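Local coordinates for apical membrane antigen 1-like protein, soluble form (Toxoplasma gondii, PDB 3ZLE) that may play a part in host-cell invasion by the parasite through the conserved ectodomain contained in this chain, at residues 144-149 with 157-162; 71-76 with 89-94; 31-36 with 164-169; 22-27 with 301-306; 228-233 with 320-325. All coordinates share one frame; numbering follows the deposited sequence.

Contact 1 (144-149 with 157-162); sequences YKYPFV and CYVLSV
F148 and V149 pair with V159 and Y158 in a beta hairpin, formed by strands 148-151 and 156-159 of a five-stranded antiparallel sheet; such a sheet with a helix packed on it is consistent with the PAN-like fold of the AMA1 family. Three backbone bonds hold the ladder. V149 and Y158 form a hydrogen-bonded pair, V149 N giving to Y158 O (2.8 Å) and Y158 N to V149 O (2.7 Å), and one step before the strand L160 N reaches P147 O at 3.0 Å. F148 and V159 are the non-hydrogen-bonded pair; their side chains share one face of the sheet and touch helix 120-129, to which C157 is also tied by its disulfide to C124.

Apolar contacts follow the two faces. On the side of V149, its CG2 meets L160 CD1 at 3.9 Å, next to Y201 of strand 199-202, while the CG of P147 rests on L160 CB (4.0 Å). Before the strand, Y146 crosses V159 at about a right angle, CB against CG1 (3.5 Å). With its CG anti to the carbonyl carbon (chi1 -59°), the ring runs along the 160-161 backbone, where CE1 lies 3.4 Å from S161 CA.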
# COMPACT_ATOMS: atom_id res chain seq x y z
N TYR A 144 22.58 0.44 -1.94
CA TYR A 144 21.22 0.93 -1.68
C TYR A 144 20.30 0.61 -2.85
O TYR A 144 20.68 0.80 -4.00
CB TYR A 144 21.27 2.45 -1.48
CG TYR A 144 20.03 3.03 -0.83
CD1 TYR A 144 19.89 3.05 0.54
CD2 TYR A 144 19.03 3.64 -1.60
CE1 TYR A 144 18.78 3.59 1.14
CE2 TYR A 144 17.90 4.14 -1.01
CZ TYR A 144 17.77 4.13 0.37
OH TYR A 144 16.65 4.66 1.00
N LYS A 145 19.07 0.19 -2.56
CA LYS A 145 18.06 0.03 -3.62
C LYS A 145 16.97 1.12 -3.60
O LYS A 145 16.19 1.20 -2.64
CB LYS A 145 17.39 -1.33 -3.52
CG LYS A 145 18.35 -2.50 -3.46
CD LYS A 145 18.81 -2.86 -4.85
CE LYS A 145 19.38 -4.27 -4.83
NZ LYS A 145 20.39 -4.37 -5.91
N TYR A 146 16.83 1.82 -4.72
CA TYR A 146 15.72 2.75 -4.96
C TYR A 146 14.34 2.09 -4.99
O TYR A 146 14.22 0.91 -5.35
CB TYR A 146 15.92 3.46 -6.30
CG TYR A 146 17.21 4.25 -6.40
CD1 TYR A 146 17.53 5.26 -5.46
CD2 TYR A 146 18.08 4.05 -7.47
CE1 TYR A 146 18.66 6.09 -5.65
CE2 TYR A 146 19.20 4.87 -7.65
CZ TYR A 146 19.51 5.86 -6.74
OH TYR A 146 20.70 6.62 -6.92
N PRO A 147 13.29 2.82 -4.57
CA PRO A 147 11.92 2.37 -4.79
C PRO A 147 11.46 2.77 -6.19
O PRO A 147 12.11 3.60 -6.83
CB PRO A 147 11.12 3.19 -3.76
CG PRO A 147 11.89 4.46 -3.64
CD PRO A 147 13.34 4.04 -3.73
N PHE A 148 10.25 2.36 -6.57
CA PHE A 148 9.77 2.71 -7.91
C PHE A 148 8.33 3.18 -7.86
O PHE A 148 7.61 2.90 -6.91
CB PHE A 148 9.87 1.46 -8.79
CG PHE A 148 8.87 0.40 -8.42
CD1 PHE A 148 7.57 0.47 -8.91
CD2 PHE A 148 9.18 -0.56 -7.48
CE1 PHE A 148 6.63 -0.52 -8.56
CE2 PHE A 148 8.28 -1.52 -7.09
CZ PHE A 148 6.99 -1.50 -7.62
N VAL A 149 7.88 3.78 -8.95
CA VAL A 149 6.48 4.07 -9.12
C VAL A 149 6.13 3.70 -10.55
O VAL A 149 6.84 4.11 -11.51
CB VAL A 149 6.18 5.56 -8.90
CG1 VAL A 149 4.74 5.87 -9.32
CG2 VAL A 149 6.38 5.94 -7.42
N CYS A 157 7.62 3.52 -16.22
CA CYS A 157 8.20 3.07 -14.94
C CYS A 157 9.13 4.17 -14.43
O CYS A 157 9.92 4.72 -15.21
CB CYS A 157 8.97 1.76 -15.14
SG CYS A 157 10.07 1.36 -13.72
N TYR A 158 9.01 4.50 -13.14
CA TYR A 158 9.87 5.49 -12.49
C TYR A 158 10.70 4.82 -11.42
O TYR A 158 10.17 4.08 -10.56
CB TYR A 158 9.03 6.61 -11.84
CG TYR A 158 8.24 7.46 -12.81
CD1 TYR A 158 7.07 6.98 -13.37
CD2 TYR A 158 8.61 8.79 -13.09
CE1 TYR A 158 6.30 7.76 -14.21
CE2 TYR A 158 7.85 9.57 -13.97
CZ TYR A 158 6.70 9.04 -14.52
OH TYR A 158 5.94 9.75 -15.40
N VAL A 159 11.98 5.16 -11.39
CA VAL A 159 12.84 4.84 -10.30
C VAL A 159 13.11 6.14 -9.54
O VAL A 159 13.58 7.12 -10.13
CB VAL A 159 14.19 4.25 -10.81
CG1 VAL A 159 15.07 3.80 -9.63
CG2 VAL A 159 13.91 3.06 -11.69
N LEU A 160 12.78 6.16 -8.23
CA LEU A 160 12.93 7.36 -7.43
C LEU A 160 14.30 7.36 -6.72
O LEU A 160 14.53 6.56 -5.81
CB LEU A 160 11.84 7.43 -6.31
CG LEU A 160 10.35 7.32 -6.75
CD1 LEU A 160 9.42 7.44 -5.57
CD2 LEU A 160 9.96 8.30 -7.90
N SER A 161 15.09 8.38 -6.95
CA SER A 161 16.27 8.53 -6.13
C SER A 161 15.99 9.17 -4.76
O SER A 161 16.81 9.07 -3.86
CB SER A 161 17.37 9.24 -6.90
OG SER A 161 17.05 10.60 -7.03
N VAL A 162 14.77 9.68 -4.57
CA VAL A 162 14.36 10.13 -3.25
C VAL A 162 13.47 9.10 -2.60
O VAL A 162 12.41 8.80 -3.10
CB VAL A 162 13.65 11.50 -3.30
CG1 VAL A 162 13.31 12.00 -1.90
CG2 VAL A 162 14.53 12.51 -4.01

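Contact 2 (71-76 with 89-94); sequences DDAPTS and NNPQVY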
# COMPACT_ATOMS: atom_id res chain seq x y z
N ASP A 71 8.57 14.42 -10.85
CA ASP A 71 9.59 15.25 -11.49
C ASP A 71 10.98 14.82 -11.08
O ASP A 71 11.17 14.19 -10.01
CB ASP A 71 9.38 16.72 -11.13
CG ASP A 71 8.27 17.37 -11.95
OD1 ASP A 71 7.65 16.69 -12.81
OD2 ASP A 71 8.03 18.58 -11.73
N ASP A 72 11.92 15.05 -11.99
CA ASP A 72 13.32 14.93 -11.76
C ASP A 72 13.68 15.57 -10.46
O ASP A 72 13.34 16.72 -10.22
CB ASP A 72 14.12 15.58 -12.91
CG ASP A 72 14.15 14.73 -14.14
OD1 ASP A 72 13.78 13.55 -14.03
OD2 ASP A 72 14.64 15.20 -15.19
N ALA A 73 14.42 14.84 -9.64
CA ALA A 73 15.02 15.42 -8.45
C ALA A 73 16.21 16.26 -8.88
O ALA A 73 16.77 16.04 -9.96
CB ALA A 73 15.48 14.32 -7.53
N PRO A 74 16.58 17.26 -8.06
CA PRO A 74 17.69 18.17 -8.43
C PRO A 74 19.05 17.48 -8.47
O PRO A 74 19.30 16.56 -7.67
CB PRO A 74 17.67 19.25 -7.34
CG PRO A 74 16.79 18.72 -6.22
CD PRO A 74 16.11 17.43 -6.67
N THR A 75 19.89 17.86 -9.44
CA THR A 75 21.29 17.37 -9.53
C THR A 75 22.28 18.34 -8.86
O THR A 75 23.42 17.97 -8.57
CB THR A 75 21.75 17.17 -10.99
OG1 THR A 75 21.35 18.31 -11.77
CG2 THR A 75 21.12 15.91 -11.59
N SER A 76 21.86 19.58 -8.66
CA SER A 76 22.68 20.55 -7.94
C SER A 76 21.76 21.47 -7.17
O SER A 76 20.63 21.74 -7.60
CB SER A 76 23.51 21.39 -8.92
OG SER A 76 22.69 22.32 -9.61
N ASN A 89 12.15 11.85 -8.68
CA ASN A 89 12.57 10.97 -9.75
C ASN A 89 14.06 11.02 -10.00
O ASN A 89 14.64 12.10 -10.08
CB ASN A 89 11.86 11.34 -11.05
CG ASN A 89 12.11 10.33 -12.14
OD1 ASN A 89 11.82 9.16 -11.98
ND2 ASN A 89 12.69 10.77 -13.22
N ASN A 90 14.68 9.85 -10.13
CA ASN A 90 16.10 9.74 -10.38
C ASN A 90 16.43 10.39 -11.72
O ASN A 90 15.83 10.06 -12.72
CB ASN A 90 16.50 8.28 -10.43
CG ASN A 90 18.00 8.08 -10.57
OD1 ASN A 90 18.69 8.85 -11.26
ND2 ASN A 90 18.51 7.02 -9.96
N PRO A 91 17.39 11.33 -11.72
CA PRO A 91 17.61 12.15 -12.90
C PRO A 91 18.87 11.81 -13.70
O PRO A 91 19.22 12.56 -14.61
CB PRO A 91 17.72 13.57 -12.32
CG PRO A 91 18.24 13.37 -10.94
CD PRO A 91 17.72 12.05 -10.47
N GLN A 92 19.57 10.74 -13.34
CA GLN A 92 20.79 10.36 -14.05
C GLN A 92 20.49 10.04 -15.49
O GLN A 92 19.39 9.57 -15.81
CB GLN A 92 21.45 9.16 -13.38
CG GLN A 92 22.09 9.45 -12.03
CD GLN A 92 22.31 8.18 -11.22
OE1 GLN A 92 23.17 7.36 -11.54
NE2 GLN A 92 21.48 7.99 -10.19
N VAL A 93 21.44 10.35 -16.38
CA VAL A 93 21.42 9.83 -17.76
C VAL A 93 22.43 8.69 -17.91
O VAL A 93 23.43 8.65 -17.18
CB VAL A 93 21.74 10.92 -18.80
CG1 VAL A 93 20.67 12.00 -18.78
CG2 VAL A 93 23.10 11.52 -18.51
N TYR A 94 22.12 7.73 -18.78
CA TYR A 94 23.11 6.76 -19.23
C TYR A 94 24.19 7.47 -20.03
O TYR A 94 23.96 8.58 -20.54
CB TYR A 94 22.47 5.66 -20.09
CG TYR A 94 21.56 4.75 -19.30
CD1 TYR A 94 22.09 3.89 -18.32
CD2 TYR A 94 20.18 4.82 -19.43
CE1 TYR A 94 21.27 3.11 -17.52
CE2 TYR A 94 19.34 4.06 -18.64
CZ TYR A 94 19.88 3.19 -17.70
OH TYR A 94 19.04 2.42 -16.93
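N89 joins D71, D72 and A73 through both its backbone and its side chain, a single bridge between two irregular loop segments. Its N gives to D71 O at 2.9 Å and its O takes the N-H of A73 at 2.8 Å, the latter in the carbonyl plane and almost straight (173°). CB of N89 lies 3.1 Å from D71 O. CG stands anti to the backbone N (chi1 -172°), which lays the amide alongside the D72 side chain, pointing the same way, with amide and carboxylate planes only 10° apart. At the tip ND2 gives to D72 OD1 (3.1 Å), while OD1 of N89 is bound by S101 OG. Beside this, the P91 ring packs beside A73 and T75, its CG 3.2 Å from A73 O and 3.9 Å from T75 CG2. Turned over, the amide would set its oxygen against D72 OD1, so the bond to the carboxylate favours the modelled orientation. D72 is shared as well: OD2 makes a salt bridge with K99, which probably offsets much of the carboxylate charge.

Contact 3 (31-36 with 164-169); sequences GIFVDL and AQLLKG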
# COMPACT_ATOMS: atom_id res chain seq x y z
N GLY A 31 6.41 -1.29 6.54
CA GLY A 31 5.42 -0.22 6.65
C GLY A 31 4.71 -0.02 5.31
O GLY A 31 5.23 -0.41 4.24
N ILE A 32 3.54 0.62 5.37
CA ILE A 32 2.68 0.82 4.18
C ILE A 32 2.56 2.31 3.91
O ILE A 32 3.03 2.80 2.87
CB ILE A 32 1.29 0.20 4.40
CG1 ILE A 32 1.44 -1.31 4.70
CG2 ILE A 32 0.40 0.44 3.19
CD1 ILE A 32 0.22 -1.93 5.35
N PHE A 33 2.13 3.07 4.93
CA PHE A 33 2.01 4.55 4.78
C PHE A 33 3.39 5.13 4.46
O PHE A 33 3.62 5.66 3.36
CB PHE A 33 1.39 5.20 6.02
CG PHE A 33 1.21 6.72 5.91
CD1 PHE A 33 0.12 7.27 5.20
CD2 PHE A 33 2.00 7.57 6.65
CE1 PHE A 33 -0.07 8.64 5.11
CE2 PHE A 33 1.82 8.96 6.57
CZ PHE A 33 0.77 9.50 5.79
N VAL A 34 4.33 4.94 5.39
CA VAL A 34 5.75 5.13 5.09
C VAL A 34 6.52 3.80 5.27
O VAL A 34 6.43 3.14 6.34
CB VAL A 34 6.38 6.17 6.03
CG1 VAL A 34 7.91 6.08 5.94
CG2 VAL A 34 5.89 7.57 5.68
N ASP A 35 7.18 3.39 4.21
CA ASP A 35 7.90 2.12 4.16
C ASP A 35 9.39 2.34 4.31
O ASP A 35 10.07 2.78 3.39
CB ASP A 35 7.63 1.41 2.86
CG ASP A 35 8.33 0.09 2.76
OD1 ASP A 35 9.32 -0.11 3.53
OD2 ASP A 35 7.88 -0.77 1.93
N LEU A 36 9.93 2.02 5.48
CA LEU A 36 11.36 2.19 5.63
C LEU A 36 11.86 1.03 6.41
O LEU A 36 12.56 1.19 7.40
CB LEU A 36 11.72 3.56 6.30
CG LEU A 36 11.48 4.83 5.49
CD1 LEU A 36 11.62 6.10 6.37
CD2 LEU A 36 12.40 4.95 4.27
N ALA A 164 12.75 9.12 0.88
CA ALA A 164 11.93 9.84 1.86
C ALA A 164 10.48 9.90 1.44
O ALA A 164 10.18 10.11 0.26
CB ALA A 164 12.47 11.26 2.08
N GLN A 165 9.59 9.64 2.37
CA GLN A 165 8.19 9.66 2.05
C GLN A 165 7.44 10.69 2.88
O GLN A 165 6.38 11.14 2.48
CB GLN A 165 7.58 8.28 2.24
CG GLN A 165 8.08 7.29 1.23
CD GLN A 165 8.22 5.91 1.80
OE1 GLN A 165 7.22 5.21 1.98
NE2 GLN A 165 9.44 5.49 2.04
N LEU A 166 7.95 10.99 4.07
CA LEU A 166 7.23 11.90 4.96
C LEU A 166 8.14 12.95 5.58
O LEU A 166 9.08 12.63 6.30
CB LEU A 166 6.40 11.15 6.02
CG LEU A 166 5.87 11.98 7.20
CD1 LEU A 166 4.76 12.89 6.70
CD2 LEU A 166 5.35 11.10 8.33
N LEU A 167 7.83 14.21 5.30
CA LEU A 167 8.57 15.34 5.88
C LEU A 167 7.56 16.38 6.37
O LEU A 167 6.71 16.87 5.59
CB LEU A 167 9.52 15.98 4.82
CG LEU A 167 10.38 17.21 5.22
CD1 LEU A 167 11.32 16.84 6.37
CD2 LEU A 167 11.19 17.74 4.04
N LYS A 168 7.71 16.78 7.61
CA LYS A 168 6.62 17.45 8.35
C LYS A 168 7.28 18.44 9.33
O LYS A 168 8.42 18.23 9.75
CB LYS A 168 5.87 16.35 9.12
CG LYS A 168 4.53 16.71 9.71
CD LYS A 168 3.94 15.49 10.41
CE LYS A 168 4.77 15.05 11.62
NZ LYS A 168 4.31 13.72 12.14
N GLY A 169 6.60 19.56 9.64
CA GLY A 169 7.02 20.42 10.78
C GLY A 169 7.81 21.65 10.36
O GLY A 169 8.76 21.55 9.58
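Q165 places its amide against the backbone of D35, and two hydrogen bonds join them. OE1 accepts the D35 N-H at 2.9 Å in an almost straight bond (175°), and NE2 gives to D35 O at 3.1 Å. One side-chain amide thus serves both main-chain polar atoms of a single residue, much as a neighbouring strand would. The carbonyl of D35 is met from above its plane, 45° out of it, although the bond lies close to the plane of the Q165 amide. A bend at chi2 (145°) in the Q165 chain brings the flat group round to this position. Each end of the amide has a further partner: K55 NZ gives to OE1 and also binds F33 O, and NE2 reaches S163 O. With four bonds on it, this buried amide is firmly oriented.

Apolar contacts flank the polar pair. V34 CG2 touches both residues of the other segment, 3.6 Å from L166 CB and 3.9 Å from Q165 CB, while L36 CD2 slides past Q165 NE2 at 3.7 Å. More loosely, L166 CD2 comes to the edge of the F33 ring.

Neither segment is itself helix or strand. Residues 31-36 run from helix 24-27 toward strand 38-40, residues 164-169 follow the hairpin strand 156-159, and F33 and L166 both lean on strand 187-191, at P189 and E188.

Contact 4 (22-27 with 301-306); sequences FNIPQV and ANWANF
F22 O is approached by two N-H groups: the indole NE1 of W303 at 2.8 Å and, weakly, the backbone N of I24. The indole bond is somewhat bent (147°), yet it lies in the carbonyl plane and close to the plane of the ring. W303 CG stands anti to the carbonyl carbon (chi1 -51°), which directs the indole toward F22 O. Around it the start of helix 24-27, for which N23 is the N-cap, packs on strand 303-308. I24 lies on one face of the indole, its CD1 3.8 Å above the plane and offset toward the rim, where N302 CB shares that face; I24 CB meets W303 CZ2 at 3.8 Å. P25 comes in at the ring edge, CD 4.1 Å from W303 CZ2. N302 and W303 together face F320 in a classic beta bulge, and the F320 ring meets the indole with its plane turned by only about 15°. The single polar link satisfies the N-H of a buried tryptophan and, with I24 and N302 on one face, probably restricts the rotation of the ring.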
# COMPACT_ATOMS: atom_id res chain seq x y z
N PHE A 22 -4.23 -11.60 2.49
CA PHE A 22 -4.61 -10.51 3.39
C PHE A 22 -3.85 -10.57 4.71
O PHE A 22 -4.07 -9.75 5.63
CB PHE A 22 -6.17 -10.45 3.56
CG PHE A 22 -6.89 -10.28 2.24
CD1 PHE A 22 -6.99 -9.03 1.67
CD2 PHE A 22 -7.27 -11.39 1.48
CE1 PHE A 22 -7.52 -8.85 0.41
CE2 PHE A 22 -7.84 -11.23 0.24
CZ PHE A 22 -7.92 -9.95 -0.34
N ASN A 23 -2.91 -11.51 4.79
CA ASN A 23 -2.00 -11.54 5.94
C ASN A 23 -0.82 -10.63 5.71
O ASN A 23 0.27 -11.07 5.34
CB ASN A 23 -1.51 -12.93 6.19
CG ASN A 23 -0.66 -13.02 7.42
OD1 ASN A 23 -0.29 -12.00 8.01
ND2 ASN A 23 -0.38 -14.23 7.83
N ILE A 24 -1.09 -9.35 5.85
CA ILE A 24 -0.18 -8.28 5.47
C ILE A 24 1.23 -8.27 6.15
O ILE A 24 2.25 -7.96 5.50
CB ILE A 24 -0.91 -6.93 5.65
CG1 ILE A 24 -1.95 -6.78 4.51
CG2 ILE A 24 0.06 -5.75 5.66
CD1 ILE A 24 -2.64 -5.41 4.48
N PRO A 25 1.30 -8.49 7.49
CA PRO A 25 2.64 -8.56 8.10
C PRO A 25 3.44 -9.67 7.49
O PRO A 25 4.64 -9.54 7.32
CB PRO A 25 2.35 -8.91 9.57
CG PRO A 25 0.91 -8.49 9.79
CD PRO A 25 0.22 -8.72 8.47
N GLN A 26 2.80 -10.81 7.22
CA GLN A 26 3.48 -11.86 6.53
C GLN A 26 3.86 -11.51 5.08
O GLN A 26 5.03 -11.63 4.71
CB GLN A 26 2.68 -13.13 6.59
CG GLN A 26 3.37 -14.32 5.95
CD GLN A 26 2.85 -15.62 6.52
OE1 GLN A 26 2.48 -15.68 7.68
NE2 GLN A 26 2.74 -16.64 5.67
N VAL A 27 2.89 -11.13 4.23
CA VAL A 27 3.20 -11.03 2.78
C VAL A 27 3.87 -9.67 2.44
O VAL A 27 4.68 -9.59 1.56
CB VAL A 27 1.97 -11.26 1.85
CG1 VAL A 27 1.31 -12.61 2.11
CG2 VAL A 27 0.95 -10.13 2.00
N ALA A 301 -3.11 -1.06 11.77
CA ALA A 301 -4.53 -1.01 11.42
C ALA A 301 -4.61 -0.85 9.91
O ALA A 301 -4.57 0.27 9.42
CB ALA A 301 -5.19 0.18 12.12
N ASN A 302 -4.54 -1.96 9.19
CA ASN A 302 -4.25 -1.91 7.76
C ASN A 302 -5.47 -2.33 6.92
O ASN A 302 -5.43 -2.28 5.69
CB ASN A 302 -3.09 -2.87 7.38
CG ASN A 302 -1.88 -2.70 8.23
OD1 ASN A 302 -1.43 -1.57 8.50
ND2 ASN A 302 -1.22 -3.82 8.52
N TRP A 303 -6.47 -2.91 7.59
CA TRP A 303 -7.69 -3.39 6.95
C TRP A 303 -8.88 -2.53 7.32
O TRP A 303 -8.92 -1.99 8.40
CB TRP A 303 -7.97 -4.81 7.37
CG TRP A 303 -6.78 -5.78 7.21
CD1 TRP A 303 -6.59 -6.67 6.19
CD2 TRP A 303 -5.72 -6.02 8.17
NE1 TRP A 303 -5.42 -7.39 6.41
CE2 TRP A 303 -4.86 -7.00 7.61
CE3 TRP A 303 -5.35 -5.42 9.38
CZ2 TRP A 303 -3.68 -7.44 8.26
CZ3 TRP A 303 -4.17 -5.84 10.01
CH2 TRP A 303 -3.37 -6.87 9.46
N ALA A 304 -9.83 -2.37 6.37
CA ALA A 304 -11.05 -1.64 6.60
C ALA A 304 -12.25 -2.39 6.05
O ALA A 304 -12.23 -2.88 4.93
CB ALA A 304 -10.98 -0.23 5.98
N ASN A 305 -13.31 -2.50 6.86
CA ASN A 305 -14.58 -2.99 6.38
C ASN A 305 -15.52 -1.84 6.09
O ASN A 305 -15.77 -0.99 6.97
CB ASN A 305 -15.20 -3.92 7.42
CG ASN A 305 -14.67 -5.31 7.32
OD1 ASN A 305 -14.13 -5.71 6.26
ND2 ASN A 305 -14.83 -6.08 8.37
N PHE A 306 -16.03 -1.80 4.87
CA PHE A 306 -17.03 -0.79 4.50
C PHE A 306 -18.44 -1.39 4.40
O PHE A 306 -18.71 -2.24 3.55
CB PHE A 306 -16.67 -0.14 3.18
CG PHE A 306 -17.73 0.80 2.67
CD1 PHE A 306 -17.78 2.12 3.11
CD2 PHE A 306 -18.75 0.34 1.87
CE1 PHE A 306 -18.72 2.99 2.61
CE2 PHE A 306 -19.73 1.20 1.39
CZ PHE A 306 -19.70 2.53 1.73

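Contact 5 (228-233 with 320-325); sequences FGKWED and FDQVPD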
# COMPACT_ATOMS: atom_id res chain seq x y z
N PHE A 228 -14.07 -8.59 5.82
CA PHE A 228 -13.09 -9.29 6.60
C PHE A 228 -13.73 -9.73 7.91
O PHE A 228 -14.44 -8.94 8.55
CB PHE A 228 -11.86 -8.41 6.88
CG PHE A 228 -11.08 -8.02 5.63
CD1 PHE A 228 -10.43 -8.97 4.89
CD2 PHE A 228 -10.93 -6.70 5.29
CE1 PHE A 228 -9.70 -8.62 3.80
CE2 PHE A 228 -10.20 -6.32 4.18
CZ PHE A 228 -9.55 -7.28 3.45
N GLY A 229 -13.52 -11.00 8.29
CA GLY A 229 -13.90 -11.47 9.63
C GLY A 229 -12.88 -12.36 10.35
O GLY A 229 -11.71 -12.43 9.97
N LYS A 230 -13.32 -12.91 11.48
CA LYS A 230 -12.59 -13.86 12.28
C LYS A 230 -13.46 -15.07 12.50
O LYS A 230 -14.57 -14.93 13.00
CB LYS A 230 -12.26 -13.25 13.65
CG LYS A 230 -11.05 -13.88 14.33
CD LYS A 230 -9.77 -13.60 13.52
CE LYS A 230 -8.49 -13.89 14.32
NZ LYS A 230 -7.97 -12.65 14.96
N TRP A 231 -12.96 -16.25 12.19
CA TRP A 231 -13.72 -17.46 12.37
C TRP A 231 -13.82 -17.82 13.86
O TRP A 231 -12.80 -17.95 14.53
CB TRP A 231 -13.04 -18.62 11.62
CG TRP A 231 -13.88 -19.82 11.54
CD1 TRP A 231 -13.84 -20.92 12.36
CD2 TRP A 231 -14.99 -20.02 10.65
NE1 TRP A 231 -14.79 -21.83 11.97
CE2 TRP A 231 -15.53 -21.29 10.94
CE3 TRP A 231 -15.54 -19.27 9.59
CZ2 TRP A 231 -16.58 -21.85 10.19
CZ3 TRP A 231 -16.59 -19.81 8.85
CH2 TRP A 231 -17.11 -21.10 9.17
N GLU A 232 -15.06 -17.96 14.34
CA GLU A 232 -15.39 -18.27 15.73
C GLU A 232 -16.77 -18.91 15.76
O GLU A 232 -17.74 -18.35 15.24
CB GLU A 232 -15.48 -16.99 16.58
CG GLU A 232 -14.26 -16.10 16.60
CD GLU A 232 -14.59 -14.70 17.08
OE1 GLU A 232 -15.67 -14.54 17.70
OE2 GLU A 232 -13.82 -13.76 16.80
N ASP A 233 -16.89 -20.04 16.43
CA ASP A 233 -18.19 -20.65 16.66
C ASP A 233 -18.86 -21.05 15.36
O ASP A 233 -20.05 -20.83 15.18
CB ASP A 233 -19.09 -19.69 17.42
CG ASP A 233 -18.75 -19.60 18.88
OD1 ASP A 233 -18.60 -20.66 19.52
OD2 ASP A 233 -18.62 -18.46 19.39
N PHE A 320 -9.57 -1.86 11.28
CA PHE A 320 -9.16 -2.75 12.35
C PHE A 320 -7.72 -3.18 12.17
O PHE A 320 -7.14 -2.99 11.11
CB PHE A 320 -10.09 -3.95 12.46
CG PHE A 320 -10.09 -4.83 11.23
CD1 PHE A 320 -10.92 -4.54 10.13
CD2 PHE A 320 -9.34 -6.01 11.20
CE1 PHE A 320 -10.99 -5.38 9.05
CE2 PHE A 320 -9.35 -6.83 10.08
CZ PHE A 320 -10.16 -6.50 8.99
N ASP A 321 -7.18 -3.82 13.20
CA ASP A 321 -5.76 -4.14 13.19
C ASP A 321 -5.45 -5.58 13.50
O ASP A 321 -4.32 -5.89 13.86
CB ASP A 321 -4.99 -3.25 14.17
CG ASP A 321 -5.33 -3.55 15.62
OD1 ASP A 321 -6.13 -4.46 15.89
OD2 ASP A 321 -4.85 -2.81 16.49
N GLN A 322 -6.39 -6.48 13.19
CA GLN A 322 -6.12 -7.92 13.25
C GLN A 322 -6.04 -8.56 11.87
O GLN A 322 -6.80 -8.23 10.97
CB GLN A 322 -7.21 -8.61 14.04
CG GLN A 322 -7.36 -8.10 15.46
CD GLN A 322 -7.10 -9.18 16.48
OE1 GLN A 322 -7.66 -10.28 16.40
NE2 GLN A 322 -6.21 -8.90 17.43
N VAL A 323 -5.17 -9.55 11.73
CA VAL A 323 -5.16 -10.32 10.54
C VAL A 323 -6.45 -11.12 10.48
O VAL A 323 -6.71 -11.96 11.36
CB VAL A 323 -3.96 -11.27 10.49
CG1 VAL A 323 -4.11 -12.23 9.30
CG2 VAL A 323 -2.66 -10.47 10.38
N PRO A 324 -7.21 -10.95 9.38
CA PRO A 324 -8.50 -11.61 9.27
C PRO A 324 -8.28 -12.99 8.67
O PRO A 324 -7.28 -13.20 8.00
CB PRO A 324 -9.28 -10.69 8.30
CG PRO A 324 -8.24 -10.06 7.47
CD PRO A 324 -6.95 -10.04 8.26
N ASP A 325 -9.18 -13.93 8.95
CA ASP A 325 -9.00 -15.30 8.46
C ASP A 325 -10.27 -15.86 7.82
O ASP A 325 -10.36 -17.01 7.50
CB ASP A 325 -8.51 -16.22 9.61
CG ASP A 325 -9.50 -16.29 10.76
OD1 ASP A 325 -10.66 -15.85 10.60
OD2 ASP A 325 -9.15 -16.90 11.83
O HOH W 1 -10.13 -17.64 14.15
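D325 answers the 228-231 backbone at three points. Its N gives to G229 O at 3.1 Å, just ahead of strand 326-330, which pairs with strand 226-232. Its carboxylate serves W231 twice, once directly and once through water: OD1 accepts the W231 N-H at 2.8 Å with its syn lone pair, and a water links the other oxygen to the carbonyl, donating to D325 OD2 (2.6 Å) and to W231 O (2.7 Å). D325 CG lies between the backbone N and the carbonyl carbon (chi1 61°), a position that turns the carboxylate toward this strand. The neighbouring carbonyls have partners too, F228 O taking N305 ND2 and D325 O taking N7 ND2.

On the inner side the contact is apolar. F228 CB presses on F320 CZ at 3.3 Å, at the edge of that ring, and the two ring planes stand 67° apart; F228 CD1 also meets P324 CG at 3.6 Å. K230 extends over the carboxylate, CD 3.8 Å from D325 OD2, while its NZ stays 5.4 Å from that oxygen. The lysine charge may therefore steady the carboxylate only at a distance, and the carboxylate of D325 is held mainly by one direct and one water-carried link to W231.

The five contacts run along the elongated ectodomain; contacts 2 and 5 are the farthest apart, centres about 45 Å. Contacts 1 and 2 touch: N90 N probably bonds to V159 O (2.9 Å), and Y146 packs on N90. Toward the other end, contacts 4 and 5 share a cluster in which F22 packs on F228, and F320 N probably bonds to W303 O (3.0 Å). Contact 3 lies between the pairs: it closes a loop that contains contact 1, its second segment adjoining 157-162, and it reaches contact 4 where I32 CD1 meets I24 CG2 (3.8 Å). A bound N-acetylglucosamine lies about 7 Å from the T75 side chain of contact 2.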